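Local structure of beta-porphyranase (Bacteroides plebeius, 4AWD) at residues Cys245-Val248 and Thr252-Phe255; Thr83-Asn88 and Pro105-Asp110; Gly184-Val189 and Pro194-Trp199. The protein hydrolyses the beta-D-galactopyranose-(1->4)-alpha-L-galactopyranose-6-sulfate linkages of porphyran, a red-seaweed polysaccharide, releasing mostly a sulfated disaccharide. All blocks are in the same frame, centred on the assembly; numbering follows the deposited sequence.

Contact 1. Residues Cys245-Val248 and Thr252-Phe255; sequences CWWV and TVKF
Cys245-Val248 and Thr252-Phe255 run antiparallel at 164°, with Trp246 and Lys254 forming the hydrogen-bonded pair between two non-hydrogen-bonded ones, Cys245 with Phe255 and Trp247 with Val253. In that central pair Trp246 N meets Lys254 O at 2.8 Å in the carbonyl plane, whereas Lys254 N approaches Trp246 O from 37° above it. Val248 N adds a third bond, to Thr252 O. On the face of Cys245, Trp247, Val253 and Phe255, Phe255 CG is swung beside its backbone N (chi1 -57°), which brings the ring toward Cys245. Cys245 SG lies oblique to that ring, 3.9 Å from Phe255 CE1, a sulfur-aromatic contact, though its exact place is doubtful, being modelled too near Val253 CG1. Val253 CG2 comes within 3.8 Å of Trp247 CD1, and the Trp247 ring turns its edge to Thr252 O. On the other face the extended lysine chain passes Val248, Lys254 CG lying 4.1 Å from Val248 CG2, and the same methyl lies over one face of the Trp246 indole, 3.5 Å above its plane and offset toward the rim. Together they form a beta hairpin of the GH16 beta-sandwich, its Cys245-Phe255 face packed, through Leu177, against the strand of the probable nucleophile Glu176.

Contact 2. Residues Thr83-Asn88 and Pro105-Asp110; sequences TFKAEN and PTEGLD
Lys85 and Glu107 reach for each other from opposite directions and meet in a salt bridge, with Lys85 NZ 2.8 Å from Glu107 OE1. The ammonium lies on the syn side of OE1, the side of the other carboxylate oxygen, yet it is not shared evenly: Glu107 OE2 is 3.7 Å from Lys85 NZ. The last methylene follows the same path, Lys85 CE lying 3.4 Å from Glu107 OE1. The lysine bends at chi2 (-71°) and again at chi4, which turns NZ to the carboxylate; the glutamate is extended beyond CG, and the two chains together span the gap between backbones. In the GH16 jelly-roll sandwich both segments flank strand 117-126: Thr83 and Lys85 bond through their backbones to it at Gly121, Glu107 at Tyr117, and the salt bridge spans between them. Away from this single close meeting the contact is loose. Only 96 Å² is buried in all, and it lies at the protein surface. The chain turns a corner at Pro105, which follows a cis peptide bond, and the exposed Leu109 and Asp110 point away from Thr83-Asn88. The backbone N of Asp110 instead donates a hydrogen bond to Asn77 OD1, and Leu109 leans on Asn77 and Lys116.

Contact 3. Residues Gly184-Val189 and Pro194-Trp199; sequences GIIRSV and PWNKTW
Ile186 turns its side chain onto the backbone of the Asn196-Trp199 turn. From CB, 4.2 Å from Lys197 O, the chain forks. The CG2 branch stands anti to the backbone N and settles 3.4 Å from Asn196 O, with Lys197 O next, while CG1 is about equally far from the carbonyl oxygens of Asn196 and Lys197. At the tip, CD1 comes equally near Asn196 O and Trp199 CB, 3.8 Å, the isoleucine and tryptophan side chains crossing at about a right angle. Further along, the amide of Asn196 supplies the polar tie: its ND2 gives a nearly straight bond to Ser188 O, 2.9 Å long with 169° at the hydrogen. The oxygen lies close to the amide plane, but the donor sits 45° above the plane of the Ser188 carbonyl. Ser188 is the centre of an inverse gamma turn, which presents that carbonyl. Val189 closes the outer end, its CG1 methyl 3.6 Å from Pro194 CB. Two type I turns, Pro194-Lys197 and Asn196-Trp199, shape the returning chain, and Glu292 takes the backbone N-H groups of Arg187 and Ser188. Trp199 meets Trp291 edge-to-face, and its side chain is about 4 Å from that of Glu181. The arrangement is a long loop between two beta strands, folded back on itself beside the probable acid catalyst, a position consistent with a wall of the GH16 substrate cleft.

Along the chain the three contacts come in series, contact 2 first, then contact 3, then contact 1, and none touches another. Contact 1 joins two adjacent strands of a hairpin, contact 2 joins the loop just past strand 82-84 to the end of strand 95-107, and contact 3 folds one long loop upon itself. Contacts 1 and 2 reach the same sheet system from opposite sides of the chain's centre, their centres about 34 Å apart. Contact 3 lies about 26 Å, centre to centre, from each. Strand 168-182 relates two of them: it lies against contact 1 and leads into the loop of contact 3, carrying the probable catalytic residues Glu176 and Glu181.

Contact 1. Residues Cys245-Val248 and Thr252-Phe255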
# COMPACT_ATOMS: atom_id res chain seq x y z
N CYS A 245 -5.03 -6.33 -6.84
CA CYS A 245 -6.26 -6.52 -6.14
C CYS A 245 -7.43 -6.28 -7.09
O CYS A 245 -7.44 -5.29 -7.83
CB CYS A 245 -6.36 -5.51 -5.02
SG CYS A 245 -7.84 -5.72 -4.12
N TRP A 246 -8.40 -7.19 -7.05
CA TRP A 246 -9.71 -6.91 -7.61
C TRP A 246 -10.62 -6.53 -6.45
O TRP A 246 -11.09 -7.39 -5.71
CB TRP A 246 -10.28 -8.11 -8.38
CG TRP A 246 -11.61 -7.82 -9.04
CD1 TRP A 246 -12.39 -6.70 -8.88
CD2 TRP A 246 -12.32 -8.67 -9.94
NE1 TRP A 246 -13.53 -6.80 -9.65
CE2 TRP A 246 -13.51 -8.01 -10.30
CE3 TRP A 246 -12.06 -9.94 -10.49
CZ2 TRP A 246 -14.45 -8.57 -11.18
CZ3 TRP A 246 -12.99 -10.49 -11.37
CH2 TRP A 246 -14.17 -9.81 -11.70
N TRP A 247 -10.85 -5.24 -6.29
CA TRP A 247 -11.76 -4.78 -5.25
C TRP A 247 -13.17 -4.92 -5.83
O TRP A 247 -13.63 -4.05 -6.56
CB TRP A 247 -11.39 -3.36 -4.84
CG TRP A 247 -12.20 -2.77 -3.72
CD1 TRP A 247 -13.17 -3.38 -2.97
CD2 TRP A 247 -12.08 -1.43 -3.20
NE1 TRP A 247 -13.67 -2.51 -2.04
CE2 TRP A 247 -13.02 -1.31 -2.16
CE3 TRP A 247 -11.27 -0.33 -3.53
CZ2 TRP A 247 -13.18 -0.13 -1.43
CZ3 TRP A 247 -11.43 0.85 -2.81
CH2 TRP A 247 -12.37 0.94 -1.77
N VAL A 248 -13.81 -6.05 -5.54
CA VAL A 248 -15.02 -6.46 -6.27
C VAL A 248 -16.25 -5.67 -5.85
O VAL A 248 -17.01 -5.21 -6.71
CB VAL A 248 -15.33 -7.96 -6.09
CG1 VAL A 248 -16.64 -8.34 -6.84
CG2 VAL A 248 -14.16 -8.81 -6.55
N THR A 252 -15.85 -7.62 -0.53
CA THR A 252 -15.02 -8.62 -1.22
C THR A 252 -13.85 -8.03 -1.98
O THR A 252 -14.01 -7.20 -2.86
CB THR A 252 -15.88 -9.42 -2.21
OG1 THR A 252 -17.16 -9.66 -1.61
CG2 THR A 252 -15.22 -10.75 -2.59
N VAL A 253 -12.66 -8.49 -1.62
CA VAL A 253 -11.44 -8.09 -2.30
C VAL A 253 -10.65 -9.36 -2.61
O VAL A 253 -10.61 -10.26 -1.79
CB VAL A 253 -10.59 -7.13 -1.44
CG1 VAL A 253 -9.50 -6.54 -2.28
CG2 VAL A 253 -11.45 -5.99 -0.88
N LYS A 254 -10.07 -9.43 -3.81
CA LYS A 254 -9.39 -10.65 -4.27
C LYS A 254 -7.98 -10.34 -4.76
O LYS A 254 -7.78 -9.44 -5.58
CB LYS A 254 -10.19 -11.33 -5.39
CG LYS A 254 -11.64 -11.66 -5.02
CD LYS A 254 -12.37 -12.53 -6.07
CE LYS A 254 -13.74 -12.98 -5.53
NZ LYS A 254 -14.58 -13.76 -6.52
N PHE A 255 -7.00 -11.12 -4.31
CA PHE A 255 -5.59 -10.77 -4.55
C PHE A 255 -4.87 -11.63 -5.58
O PHE A 255 -5.08 -12.85 -5.66
CB PHE A 255 -4.83 -10.71 -3.23
CG PHE A 255 -5.42 -9.73 -2.26
CD1 PHE A 255 -5.09 -8.39 -2.33
CD2 PHE A 255 -6.35 -10.16 -1.30
CE1 PHE A 255 -5.66 -7.47 -1.45
CE2 PHE A 255 -6.92 -9.25 -0.41
CZ PHE A 255 -6.57 -7.89 -0.49

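Contact 2. Residues Thr83-Asn88 and Pro105-Asp110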
# COMPACT_ATOMS: atom_id res chain seq x y z
N THR A 83 10.89 8.45 8.65
CA THR A 83 9.78 9.22 8.14
C THR A 83 9.85 9.26 6.60
O THR A 83 10.47 8.38 5.98
CB THR A 83 9.68 10.60 8.83
OG1 THR A 83 8.53 11.30 8.32
CG2 THR A 83 10.94 11.43 8.66
N PHE A 84 9.21 10.26 5.98
CA PHE A 84 9.11 10.31 4.52
C PHE A 84 9.57 11.66 3.98
O PHE A 84 9.21 12.70 4.52
CB PHE A 84 7.67 10.05 4.07
CG PHE A 84 6.95 8.96 4.86
CD1 PHE A 84 7.30 7.62 4.72
CD2 PHE A 84 5.87 9.28 5.69
CE1 PHE A 84 6.63 6.62 5.43
CE2 PHE A 84 5.20 8.33 6.42
CZ PHE A 84 5.57 6.98 6.29
N LYS A 85 10.36 11.65 2.92
CA LYS A 85 10.75 12.89 2.30
C LYS A 85 10.48 12.86 0.80
O LYS A 85 10.65 11.82 0.15
CB LYS A 85 12.22 13.19 2.58
CG LYS A 85 12.55 13.35 4.04
CD LYS A 85 11.98 14.64 4.59
CE LYS A 85 12.47 14.87 5.99
NZ LYS A 85 11.51 15.60 6.83
N ALA A 86 10.08 14.00 0.26
CA ALA A 86 9.86 14.15 -1.17
C ALA A 86 11.12 13.84 -1.98
O ALA A 86 11.04 13.23 -3.05
CB ALA A 86 9.34 15.57 -1.50
N GLU A 87 12.28 14.25 -1.46
CA GLU A 87 13.56 14.05 -2.14
C GLU A 87 13.93 12.57 -2.35
O GLU A 87 14.81 12.27 -3.16
CB GLU A 87 14.71 14.75 -1.39
CG GLU A 87 14.57 16.26 -1.25
CD GLU A 87 13.48 16.66 -0.26
OE1 GLU A 87 13.19 15.89 0.69
OE2 GLU A 87 12.89 17.75 -0.43
N ASN A 88 13.26 11.67 -1.61
CA ASN A 88 13.51 10.23 -1.72
C ASN A 88 12.68 9.55 -2.82
O ASN A 88 12.80 8.33 -3.03
CB ASN A 88 13.24 9.52 -0.39
CG ASN A 88 14.30 9.82 0.65
OD1 ASN A 88 14.56 10.98 0.99
ND2 ASN A 88 14.90 8.77 1.18
N PRO A 105 20.46 16.31 9.31
CA PRO A 105 20.43 15.93 10.71
C PRO A 105 19.19 15.13 11.10
O PRO A 105 18.15 15.14 10.43
CB PRO A 105 20.43 17.28 11.45
CG PRO A 105 20.06 18.29 10.44
CD PRO A 105 20.55 17.78 9.15
N THR A 106 19.34 14.41 12.20
CA THR A 106 18.26 13.74 12.90
C THR A 106 17.04 14.69 13.07
O THR A 106 17.21 15.91 13.07
CB THR A 106 18.87 13.22 14.24
OG1 THR A 106 19.14 11.81 14.13
CG2 THR A 106 18.04 13.52 15.41
N GLU A 107 15.83 14.15 13.17
CA GLU A 107 14.63 14.99 13.22
C GLU A 107 13.58 14.57 14.25
O GLU A 107 13.46 13.40 14.60
CB GLU A 107 13.97 15.09 11.82
CG GLU A 107 14.74 15.94 10.76
CD GLU A 107 14.00 16.10 9.40
OE1 GLU A 107 12.81 15.69 9.26
OE2 GLU A 107 14.61 16.65 8.45
N GLY A 108 12.83 15.56 14.74
CA GLY A 108 11.58 15.34 15.48
C GLY A 108 10.40 15.32 14.50
O GLY A 108 10.55 14.83 13.36
N LEU A 109 9.25 15.84 14.92
CA LEU A 109 8.06 15.91 14.05
C LEU A 109 8.09 17.09 13.08
O LEU A 109 8.64 18.14 13.39
CB LEU A 109 6.78 15.98 14.90
CG LEU A 109 6.44 14.84 15.86
CD1 LEU A 109 5.52 15.33 16.98
CD2 LEU A 109 5.81 13.68 15.11
N ASP A 110 7.50 16.89 11.90
CA ASP A 110 7.31 17.96 10.92
C ASP A 110 8.58 18.73 10.54
O ASP A 110 8.54 19.97 10.44
CB ASP A 110 6.24 18.94 11.42
CG ASP A 110 4.97 18.24 11.83
OD1 ASP A 110 4.55 17.31 11.11
OD2 ASP A 110 4.37 18.61 12.87

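Contact 3. Residues Gly184-Val189 and Pro194-Trp199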
# COMPACT_ATOMS: atom_id res chain seq x y z
N GLY A 184 12.79 -6.65 1.87
CA GLY A 184 13.72 -7.50 1.16
C GLY A 184 14.58 -8.40 2.04
O GLY A 184 14.96 -9.50 1.62
N ILE A 185 14.91 -7.91 3.24
CA ILE A 185 15.73 -8.67 4.19
C ILE A 185 14.96 -8.92 5.49
O ILE A 185 14.29 -8.01 6.00
CB ILE A 185 17.05 -7.92 4.57
CG1 ILE A 185 17.91 -7.65 3.33
CG2 ILE A 185 17.81 -8.71 5.66
CD1 ILE A 185 19.08 -6.65 3.57
N ILE A 186 15.08 -10.13 6.01
CA ILE A 186 14.44 -10.52 7.26
C ILE A 186 15.51 -10.71 8.35
O ILE A 186 16.41 -11.54 8.18
CB ILE A 186 13.63 -11.83 7.09
CG1 ILE A 186 12.55 -11.69 5.99
CG2 ILE A 186 13.02 -12.25 8.41
CD1 ILE A 186 11.52 -10.56 6.22
N ARG A 187 15.42 -9.97 9.46
CA ARG A 187 16.43 -10.05 10.52
C ARG A 187 15.91 -10.47 11.91
O ARG A 187 16.47 -11.38 12.53
CB ARG A 187 17.21 -8.74 10.63
CG ARG A 187 18.28 -8.55 9.57
CD ARG A 187 18.87 -7.16 9.68
NE ARG A 187 19.91 -6.89 8.69
CZ ARG A 187 20.31 -5.67 8.34
NH1 ARG A 187 19.73 -4.58 8.87
NH2 ARG A 187 21.28 -5.53 7.43
N SER A 188 14.85 -9.82 12.39
CA SER A 188 14.35 -10.07 13.73
C SER A 188 13.37 -11.24 13.77
O SER A 188 12.15 -11.07 13.66
CB SER A 188 13.73 -8.81 14.31
OG SER A 188 14.74 -7.84 14.50
N VAL A 189 13.92 -12.43 13.93
CA VAL A 189 13.11 -13.64 13.92
C VAL A 189 13.16 -14.28 15.30
O VAL A 189 14.17 -14.85 15.70
CB VAL A 189 13.60 -14.65 12.84
CG1 VAL A 189 12.60 -15.79 12.69
CG2 VAL A 189 13.81 -13.95 11.52
N PRO A 194 8.54 -17.72 14.75
CA PRO A 194 9.16 -17.22 13.53
C PRO A 194 8.17 -16.91 12.41
O PRO A 194 8.42 -17.27 11.25
CB PRO A 194 10.09 -18.39 13.14
CG PRO A 194 9.36 -19.60 13.59
CD PRO A 194 8.68 -19.19 14.86
N TRP A 195 7.07 -16.24 12.77
CA TRP A 195 5.97 -15.90 11.86
C TRP A 195 6.44 -15.11 10.63
O TRP A 195 5.90 -15.29 9.54
CB TRP A 195 4.86 -15.13 12.60
CG TRP A 195 5.28 -13.74 12.99
CD1 TRP A 195 5.87 -13.36 14.17
CD2 TRP A 195 5.18 -12.55 12.19
NE1 TRP A 195 6.14 -12.01 14.15
CE2 TRP A 195 5.72 -11.49 12.95
CE3 TRP A 195 4.68 -12.28 10.91
CZ2 TRP A 195 5.79 -10.17 12.47
CZ3 TRP A 195 4.75 -10.97 10.43
CH2 TRP A 195 5.30 -9.93 11.21
N ASN A 196 7.44 -14.26 10.83
CA ASN A 196 7.94 -13.38 9.77
C ASN A 196 9.17 -13.94 9.06
O ASN A 196 9.79 -13.24 8.26
CB ASN A 196 8.28 -12.01 10.35
CG ASN A 196 9.35 -12.08 11.40
OD1 ASN A 196 9.40 -13.03 12.19
ND2 ASN A 196 10.24 -11.09 11.42
N LYS A 197 9.51 -15.20 9.34
CA LYS A 197 10.71 -15.86 8.78
C LYS A 197 10.82 -15.78 7.26
O LYS A 197 11.91 -15.61 6.72
CB LYS A 197 10.74 -17.32 9.22
CG LYS A 197 12.04 -18.05 8.97
CD LYS A 197 11.97 -19.49 9.53
CE LYS A 197 13.05 -20.39 8.92
NZ LYS A 197 14.39 -19.76 9.05
N THR A 198 9.67 -15.91 6.59
CA THR A 198 9.61 -15.96 5.13
C THR A 198 8.77 -14.80 4.58
O THR A 198 8.21 -14.90 3.47
CB THR A 198 8.91 -17.24 4.68
OG1 THR A 198 7.69 -17.38 5.43
CG2 THR A 198 9.81 -18.46 4.89
N TRP A 199 8.65 -13.72 5.35
CA TRP A 199 7.75 -12.62 5.02
C TRP A 199 8.05 -11.99 3.64
O TRP A 199 7.13 -11.51 2.98
CB TRP A 199 7.81 -11.56 6.10
CG TRP A 199 6.58 -10.75 6.26
CD1 TRP A 199 5.35 -11.20 6.66
CD2 TRP A 199 6.45 -9.34 6.06
NE1 TRP A 199 4.46 -10.14 6.73
CE2 TRP A 199 5.11 -9.00 6.36
CE3 TRP A 199 7.34 -8.33 5.66
CZ2 TRP A 199 4.64 -7.68 6.27
CZ3 TRP A 199 6.87 -7.01 5.57
CH2 TRP A 199 5.53 -6.70 5.88